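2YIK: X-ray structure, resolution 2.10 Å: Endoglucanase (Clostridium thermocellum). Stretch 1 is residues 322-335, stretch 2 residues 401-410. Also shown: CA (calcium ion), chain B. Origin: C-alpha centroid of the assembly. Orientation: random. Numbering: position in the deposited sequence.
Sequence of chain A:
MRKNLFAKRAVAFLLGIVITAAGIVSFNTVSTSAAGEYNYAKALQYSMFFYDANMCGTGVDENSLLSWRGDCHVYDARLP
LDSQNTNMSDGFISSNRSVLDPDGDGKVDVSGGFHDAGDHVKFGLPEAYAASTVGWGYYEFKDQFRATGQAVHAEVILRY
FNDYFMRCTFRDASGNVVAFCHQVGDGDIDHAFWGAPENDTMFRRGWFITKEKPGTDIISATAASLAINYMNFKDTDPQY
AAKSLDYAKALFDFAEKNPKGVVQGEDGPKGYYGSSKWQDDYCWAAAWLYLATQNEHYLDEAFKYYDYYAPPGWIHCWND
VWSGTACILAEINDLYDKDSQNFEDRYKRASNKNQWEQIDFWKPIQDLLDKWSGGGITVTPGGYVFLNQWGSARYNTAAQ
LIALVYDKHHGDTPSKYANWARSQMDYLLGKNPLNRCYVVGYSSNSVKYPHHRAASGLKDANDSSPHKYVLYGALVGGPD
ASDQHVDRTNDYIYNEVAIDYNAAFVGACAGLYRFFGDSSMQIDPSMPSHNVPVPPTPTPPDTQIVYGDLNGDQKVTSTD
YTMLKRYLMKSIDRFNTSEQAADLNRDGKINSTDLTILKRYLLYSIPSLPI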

ATOM      1  N   TRP A 322      -6.326  10.671  -1.915  1.00 20.91           N
ATOM      2  CA  TRP A 322      -6.707  12.011  -1.466  1.00 20.98           C
ATOM      3  C   TRP A 322      -7.075  12.036   0.026  1.00 21.45           C
ATOM      4  O   TRP A 322      -6.714  12.967   0.739  1.00 22.07           O
ATOM      5  CB  TRP A 322      -7.899  12.549  -2.275  1.00 19.96           C
ATOM      6  CG  TRP A 322      -7.557  13.183  -3.613  1.00 21.84           C
ATOM      7  CD1 TRP A 322      -8.124  12.891  -4.821  1.00 20.56           C
ATOM      8  CD2 TRP A 322      -6.619  14.252  -3.856  1.00 24.05           C
ATOM      9  NE1 TRP A 322      -7.589  13.693  -5.804  1.00 22.52           N
ATOM     10  CE2 TRP A 322      -6.652  14.516  -5.252  1.00 23.05           C
ATOM     11  CE3 TRP A 322      -5.720  14.963  -3.048  1.00 24.35           C
ATOM     12  CZ2 TRP A 322      -5.864  15.524  -5.839  1.00 23.94           C
ATOM     13  CZ3 TRP A 322      -4.932  15.963  -3.637  1.00 24.16           C
ATOM     14  CH2 TRP A 322      -4.993  16.211  -5.026  1.00 23.90           C
ATOM     15  N   SER A 323      -7.792  11.021   0.503  1.00 20.91           N
ATOM     16  CA  SER A 323      -8.189  11.005   1.904  1.00 21.86           C
ATOM     17  C   SER A 323      -6.988  10.852   2.824  1.00 19.22           C
ATOM     18  O   SER A 323      -6.940  11.463   3.881  1.00 20.70           O
ATOM     19  CB  SER A 323      -9.232   9.908   2.179  1.00 20.62           C
ATOM     20  OG  SER A 323      -8.790   8.636   1.762  1.00 21.81           O
ATOM     21  N   GLY A 324      -6.019  10.041   2.417  1.00 21.80           N
ATOM     22  CA  GLY A 324      -4.824   9.875   3.228  1.00 20.55           C
ATOM     23  C   GLY A 324      -4.070  11.196   3.244  1.00 21.22           C
ATOM     24  O   GLY A 324      -3.562  11.630   4.281  1.00 20.86           O
ATOM     25  N   THR A 325      -4.007  11.837   2.082  1.00 20.77           N
ATOM     26  CA  THR A 325      -3.326  13.119   1.944  1.00 21.17           C
ATOM     27  C   THR A 325      -3.958  14.134   2.894  1.00 21.30           C
ATOM     28  O   THR A 325      -3.257  14.822   3.630  1.00 22.52           O
ATOM     29  CB  THR A 325      -3.415  13.640   0.481  1.00 20.30           C
ATOM     30  OG1 THR A 325      -2.730  12.735  -0.391  1.00 21.89           O
ATOM     31  CG2 THR A 325      -2.782  15.012   0.351  1.00 18.24           C
ATOM     32  N   ALA A 326      -5.285  14.213   2.886  1.00 22.04           N
ATOM     33  CA  ALA A 326      -5.989  15.153   3.749  1.00 22.37           C
ATOM     34  C   ALA A 326      -5.620  14.934   5.208  1.00 22.29           C
ATOM     35  O   ALA A 326      -5.452  15.893   5.949  1.00 22.92           O
ATOM     36  CB  ALA A 326      -7.496  15.023   3.570  1.00 21.85           C
ATOM     37  N   CYS A 327      -5.493  13.672   5.614  1.00 23.44           N
ATOM     38  CA  CYS A 327      -5.130  13.347   6.991  1.00 22.93           C
ATOM     39  C   CYS A 327      -3.749  13.898   7.345  1.00 23.16           C
ATOM     40  O   CYS A 327      -3.556  14.481   8.412  1.00 23.75           O
ATOM     41  CB  CYS A 327      -5.126  11.827   7.209  1.00 23.46           C
ATOM     42  SG  CYS A 327      -6.750  11.045   7.275  1.00 22.37           S
ATOM     43  N   ILE A 328      -2.791  13.718   6.444  1.00 22.18           N
ATOM     44  CA  ILE A 328      -1.441  14.181   6.707  1.00 23.30           C
ATOM     45  C   ILE A 328      -1.364  15.706   6.752  1.00 23.57           C
ATOM     46  O   ILE A 328      -0.711  16.268   7.633  1.00 22.87           O
ATOM     47  CB  ILE A 328      -0.445  13.615   5.668  1.00 22.40           C
ATOM     48  CG1 ILE A 328      -0.570  12.088   5.626  1.00 20.55           C
ATOM     49  CG2 ILE A 328       0.992  14.025   6.033  1.00 20.69           C
ATOM     50  CD1 ILE A 328      -0.403  11.434   6.968  1.00 21.70           C
ATOM     51  N   LEU A 329      -2.035  16.370   5.814  1.00 22.68           N
ATOM     52  CA  LEU A 329      -2.048  17.825   5.796  1.00 22.19           C
ATOM     53  C   LEU A 329      -2.698  18.343   7.081  1.00 22.70           C
ATOM     54  O   LEU A 329      -2.299  19.370   7.617  1.00 23.07           O
ATOM     55  CB  LEU A 329      -2.801  18.344   4.564  1.00 21.54           C
ATOM     56  CG  LEU A 329      -2.049  18.203   3.233  1.00 21.97           C
ATOM     57  CD1 LEU A 329      -2.918  18.692   2.084  1.00 23.19           C
ATOM     58  CD2 LEU A 329      -0.757  19.009   3.291  1.00 21.27           C
ATOM     59  N   ALA A 330      -3.692  17.622   7.586  1.00 22.25           N
ATOM     60  CA  ALA A 330      -4.353  18.042   8.812  1.00 22.40           C
ATOM     61  C   ALA A 330      -3.421  17.859  10.012  1.00 22.21           C
ATOM     62  O   ALA A 330      -3.390  18.700  10.913  1.00 22.43           O
ATOM     63  CB  ALA A 330      -5.640  17.257   9.015  1.00 20.69           C
ATOM     64  N   GLU A 331      -2.669  16.760  10.029  1.00 21.35           N
ATOM     65  CA  GLU A 331      -1.736  16.509  11.124  1.00 23.23           C
ATOM     66  C   GLU A 331      -0.623  17.552  11.067  1.00 23.43           C
ATOM     67  O   GLU A 331      -0.131  17.990  12.093  1.00 24.62           O
ATOM     68  CB  GLU A 331      -1.153  15.093  11.027  1.00 22.17           C
ATOM     69  CG  GLU A 331      -2.198  14.001  11.205  1.00 24.32           C
ATOM     70  CD  GLU A 331      -1.647  12.586  11.077  1.00 26.70           C
ATOM     71  OE1 GLU A 331      -0.424  12.377  11.205  1.00 26.17           O
ATOM     72  OE2 GLU A 331      -2.460  11.667  10.852  1.00 26.81           O
ATOM     73  N   ILE A 332      -0.239  17.948   9.858  1.00 23.48           N
ATOM     74  CA  ILE A 332       0.796  18.954   9.668  1.00 24.20           C
ATOM     75  C   ILE A 332       0.298  20.278  10.248  1.00 24.91           C
ATOM     76  O   ILE A 332       1.033  20.996  10.929  1.00 23.34           O
ATOM     77  CB  ILE A 332       1.120  19.114   8.163  1.00 23.77           C
ATOM     78  CG1 ILE A 332       2.024  17.961   7.718  1.00 23.37           C
ATOM     79  CG2 ILE A 332       1.746  20.481   7.885  1.00 23.94           C
ATOM     80  CD1 ILE A 332       2.195  17.857   6.224  1.00 23.41           C
ATOM     81  N   ASN A 333      -0.968  20.585   9.983  1.00 24.15           N
ATOM     82  CA  ASN A 333      -1.556  21.808  10.485  1.00 23.54           C
ATOM     83  C   ASN A 333      -1.633  21.804  12.005  1.00 24.13           C
ATOM     84  O   ASN A 333      -1.370  22.823  12.642  1.00 23.98           O
ATOM     85  CB  ASN A 333      -2.959  22.012   9.925  1.00 24.91           C
ATOM     86  CG  ASN A 333      -3.610  23.251  10.481  1.00 24.77           C
ATOM     87  OD1 ASN A 333      -4.552  23.183  11.273  1.00 25.12           O
ATOM     88  ND2 ASN A 333      -3.090  24.396  10.086  1.00 21.98           N
ATOM     89  N   ASP A 334      -2.004  20.664  12.582  1.00 23.53           N
ATOM     90  CA  ASP A 334      -2.114  20.544  14.034  1.00 24.59           C
ATOM     91  C   ASP A 334      -0.758  20.716  14.699  1.00 26.19           C
ATOM     92  O   ASP A 334      -0.639  21.361  15.738  1.00 27.37           O
ATOM     93  CB  ASP A 334      -2.682  19.177  14.434  1.00 24.53           C
ATOM     94  CG  ASP A 334      -4.177  19.049  14.161  1.00 26.97           C
ATOM     95  OD1 ASP A 334      -4.850  20.079  13.939  1.00 26.35           O
ATOM     96  OD2 ASP A 334      -4.681  17.904  14.190  1.00 29.18           O
ATOM     97  N   LEU A 335       0.256  20.129  14.079  1.00 25.82           N
ATOM     98  CA  LEU A 335       1.627  20.154  14.567  1.00 28.10           C
ATOM     99  C   LEU A 335       2.321  21.517  14.520  1.00 29.32           C
ATOM    100  O   LEU A 335       2.966  21.937  15.485  1.00 29.26           O
ATOM    101  CB  LEU A 335       2.453  19.172  13.732  1.00 29.51           C
ATOM    102  CG  LEU A 335       3.221  17.988  14.315  1.00 32.01           C
ATOM    103  CD1 LEU A 335       2.536  17.420  15.541  1.00 32.00           C
ATOM    104  CD2 LEU A 335       3.347  16.941  13.213  1.00 31.03           C
TER
HETATM  105 CA    CA B1332      -3.896  26.618  10.999  1.00 29.23          CA
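Stretch 2 401-410: LIALVYDKHH

Stretch 2 is helical from Leu-401 to Lys-408, in a helix that begins earlier in the chain, and it runs beside the helix of stretch 1 in the same direction. The angle between the two N-to-C directions is 8°, so the pair is nearly parallel, and the axes come no closer than 11.1 Å. That spacing is wide for packed helices, and the contact is correspondingly thin: 298 Å² is buried, counting both sides, and side chains do the bridging. The register follows from the nearest CA pairs, Cys-327 CA to Tyr-406 CA at 7.8 Å and Glu-331 CA to His-409 CA at 7.6 Å.

Within stretch 2 the helical ladder is documented by bonds such as Val-405 N to Leu-401 O (2.9 Å) and His-409 N to Val-405 O (3.1 Å). His-409, with phi/psi of -86/9°, is the first residue to leave helical values. His-410 follows at -131/64°, and its side chain turns back on the helix, His-410 ND1 donating to Tyr-406 O at 2.6 Å.

Ile-402 has the largest covered area, 62 Å². Its CA-to-CB bond points toward stretch 1, and with both chi angles in m the CD1 atom reaches Cys-327, whose own CA-to-CB bond points toward stretch 2. Ile-402 CD1 lies 3.6 Å from Cys-327 SG, an apolar contact, and 4.3 Å from the backbone atom Ser-323 O. One methyl group thus touches two residues a helical turn apart.

Glu-331, with 55 Å² covered, meets His-409, with 53 Å². The CA-to-CB bond of Glu-331 points sideways, but chi1 in m and chi2 in t bring its end nearer to stretch 2. There Glu-331 CG stands 3.9 Å from the centroid of the His-409 ring, only 9° off the ring normal, which places the CH-pi contact squarely over the face. The same geometry explains why proximity of polar atoms is not enough: Glu-331 OE2 is 3.2 Å from His-409 NE2, yet the angle is poor and no hydrogen bond forms. His-409 NE2 is hydrogen-bonded elsewhere in the structure. Glu-331 OE2 also lies 3.5 Å from Val-405 CG1, one turn earlier in stretch 2.

No direct hydrogen bond joins the stretches. Near the end of the contact, Asp-334 OD2 and His-409 O are 4.4 Å apart, and water 1 links them by donating to Asp-334 OD2 at 2.8 Å and to His-409 O at 2.9 Å.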

ATOM      1  N   LEU A 401      -9.301   2.565   9.036  1.00 22.89           N
ATOM      2  CA  LEU A 401      -8.011   3.180   9.325  1.00 23.45           C
ATOM      3  C   LEU A 401      -8.173   4.683   9.507  1.00 23.14           C
ATOM      4  O   LEU A 401      -7.726   5.233  10.510  1.00 23.30           O
ATOM      5  CB  LEU A 401      -7.016   2.901   8.197  1.00 22.21           C
ATOM      6  CG  LEU A 401      -5.638   3.555   8.347  1.00 23.28           C
ATOM      7  CD1 LEU A 401      -4.970   3.058   9.626  1.00 23.31           C
ATOM      8  CD2 LEU A 401      -4.780   3.224   7.133  1.00 21.69           C
ATOM      9  N   ILE A 402      -8.821   5.338   8.544  1.00 23.97           N
ATOM     10  CA  ILE A 402      -9.035   6.785   8.622  1.00 24.16           C
ATOM     11  C   ILE A 402      -9.819   7.127   9.883  1.00 24.20           C
ATOM     12  O   ILE A 402      -9.532   8.115  10.548  1.00 23.56           O
ATOM     13  CB  ILE A 402      -9.809   7.331   7.392  1.00 24.48           C
ATOM     14  CG1 ILE A 402      -9.001   7.077   6.115  1.00 27.34           C
ATOM     15  CG2 ILE A 402     -10.113   8.822   7.580  1.00 23.76           C
ATOM     16  CD1 ILE A 402      -7.705   7.810   6.069  1.00 31.89           C
ATOM     17  N   ALA A 403     -10.806   6.303  10.212  1.00 23.62           N
ATOM     18  CA  ALA A 403     -11.616   6.540  11.402  1.00 23.12           C
ATOM     19  C   ALA A 403     -10.761   6.525  12.674  1.00 24.36           C
ATOM     20  O   ALA A 403     -10.912   7.382  13.546  1.00 22.97           O
ATOM     21  CB  ALA A 403     -12.710   5.485  11.503  1.00 23.17           C
ATOM     22  N   LEU A 404      -9.865   5.546  12.766  1.00 23.79           N
ATOM     23  CA  LEU A 404      -8.993   5.391  13.926  1.00 24.70           C
ATOM     24  C   LEU A 404      -7.913   6.477  13.998  1.00 24.67           C
ATOM     25  O   LEU A 404      -7.526   6.900  15.083  1.00 24.26           O
ATOM     26  CB  LEU A 404      -8.377   3.991  13.903  1.00 21.73           C
ATOM     27  CG  LEU A 404      -9.478   2.919  13.992  1.00 21.40           C
ATOM     28  CD1 LEU A 404      -9.003   1.601  13.409  1.00 18.77           C
ATOM     29  CD2 LEU A 404      -9.902   2.765  15.446  1.00 18.92           C
ATOM     30  N   VAL A 405      -7.442   6.930  12.840  1.00 25.58           N
ATOM     31  CA  VAL A 405      -6.441   7.989  12.796  1.00 24.74           C
ATOM     32  C   VAL A 405      -7.083   9.315  13.243  1.00 25.85           C
ATOM     33  O   VAL A 405      -6.471  10.108  13.962  1.00 25.04           O
ATOM     34  CB  VAL A 405      -5.854   8.138  11.364  1.00 24.87           C
ATOM     35  CG1 VAL A 405      -5.125   9.475  11.223  1.00 21.82           C
ATOM     36  CG2 VAL A 405      -4.899   6.985  11.082  1.00 23.01           C
ATOM     37  N   TYR A 406      -8.326   9.544  12.828  1.00 25.35           N
ATOM     38  CA  TYR A 406      -9.031  10.768  13.203  1.00 25.63           C
ATOM     39  C   TYR A 406      -9.207  10.829  14.719  1.00 26.18           C
ATOM     40  O   TYR A 406      -8.949  11.865  15.342  1.00 25.19           O
ATOM     41  CB  TYR A 406     -10.411  10.832  12.540  1.00 24.40           C
ATOM     42  CG  TYR A 406     -11.168  12.111  12.832  1.00 23.19           C
ATOM     43  CD1 TYR A 406     -11.923  12.249  13.997  1.00 24.26           C
ATOM     44  CD2 TYR A 406     -11.121  13.187  11.950  1.00 21.89           C
ATOM     45  CE1 TYR A 406     -12.609  13.428  14.275  1.00 24.25           C
ATOM     46  CE2 TYR A 406     -11.805  14.368  12.213  1.00 21.80           C
ATOM     47  CZ  TYR A 406     -12.549  14.482  13.375  1.00 25.04           C
ATOM     48  OH  TYR A 406     -13.254  15.637  13.631  1.00 24.58           O
ATOM     49  N   ASP A 407      -9.645   9.722  15.315  1.00 25.23           N
ATOM     50  CA  ASP A 407      -9.848   9.696  16.757  1.00 26.33           C
ATOM     51  C   ASP A 407      -8.538   9.853  17.512  1.00 27.26           C
ATOM     52  O   ASP A 407      -8.499  10.502  18.562  1.00 27.34           O
ATOM     53  CB  ASP A 407     -10.559   8.406  17.191  1.00 25.30           C
ATOM     54  CG  ASP A 407     -12.062   8.445  16.911  1.00 27.22           C
ATOM     55  OD1 ASP A 407     -12.545   9.488  16.420  1.00 24.26           O
ATOM     56  OD2 ASP A 407     -12.760   7.442  17.182  1.00 28.46           O
ATOM     57  N   LYS A 408      -7.466   9.271  16.980  1.00 26.14           N
ATOM     58  CA  LYS A 408      -6.179   9.390  17.640  1.00 26.30           C
ATOM     59  C   LYS A 408      -5.804  10.863  17.747  1.00 27.95           C
ATOM     60  O   LYS A 408      -5.339  11.324  18.791  1.00 25.84           O
ATOM     61  CB  LYS A 408      -5.080   8.660  16.868  1.00 26.58           C
ATOM     62  CG  LYS A 408      -3.693   8.921  17.448  1.00 27.67           C
ATOM     63  CD  LYS A 408      -2.576   8.417  16.548  1.00 28.39           C
ATOM     64  CE  LYS A 408      -1.222   8.973  17.007  1.00 32.08           C
ATOM     65  NZ  LYS A 408      -0.117   8.653  16.060  1.00 33.23           N
ATOM     66  N   HIS A 409      -6.040  11.604  16.670  1.00 26.67           N
ATOM     67  CA  HIS A 409      -5.688  13.010  16.639  1.00 27.12           C
ATOM     68  C   HIS A 409      -6.716  13.978  17.198  1.00 26.69           C
ATOM     69  O   HIS A 409      -6.566  15.197  17.076  1.00 27.66           O
ATOM     70  CB  HIS A 409      -5.291  13.377  15.215  1.00 26.61           C
ATOM     71  CG  HIS A 409      -4.054  12.676  14.761  1.00 26.77           C
ATOM     72  ND1 HIS A 409      -2.793  13.047  15.187  1.00 26.90           N
ATOM     73  CD2 HIS A 409      -3.876  11.574  13.997  1.00 27.32           C
ATOM     74  CE1 HIS A 409      -1.903  12.203  14.708  1.00 27.96           C
ATOM     75  NE2 HIS A 409      -2.533  11.295  13.981  1.00 26.87           N
ATOM     76  N   HIS A 410      -7.750  13.434  17.824  1.00 27.54           N
ATOM     77  CA  HIS A 410      -8.780  14.250  18.444  1.00 28.77           C
ATOM     78  C   HIS A 410      -9.032  13.759  19.865  1.00 30.26           C
ATOM     79  O   HIS A 410     -10.119  13.284  20.188  1.00 30.90           O
ATOM     80  CB  HIS A 410     -10.081  14.220  17.625  1.00 28.43           C
ATOM     81  CG  HIS A 410      -9.995  14.977  16.337  1.00 27.69           C
ATOM     82  ND1 HIS A 410      -9.367  14.471  15.215  1.00 26.51           N
ATOM     83  CD2 HIS A 410     -10.372  16.236  16.009  1.00 26.45           C
ATOM     84  CE1 HIS A 410      -9.358  15.382  14.263  1.00 26.49           C
ATOM     85  NE2 HIS A 410      -9.964  16.469  14.721  1.00 26.80           N
TER
HETATM   86  O   HOH W   1      -6.653  17.945  16.168  1.00 44.60           O
HETATM   87  O   HOH W   2      -5.636  25.677  12.739  1.00 24.57           O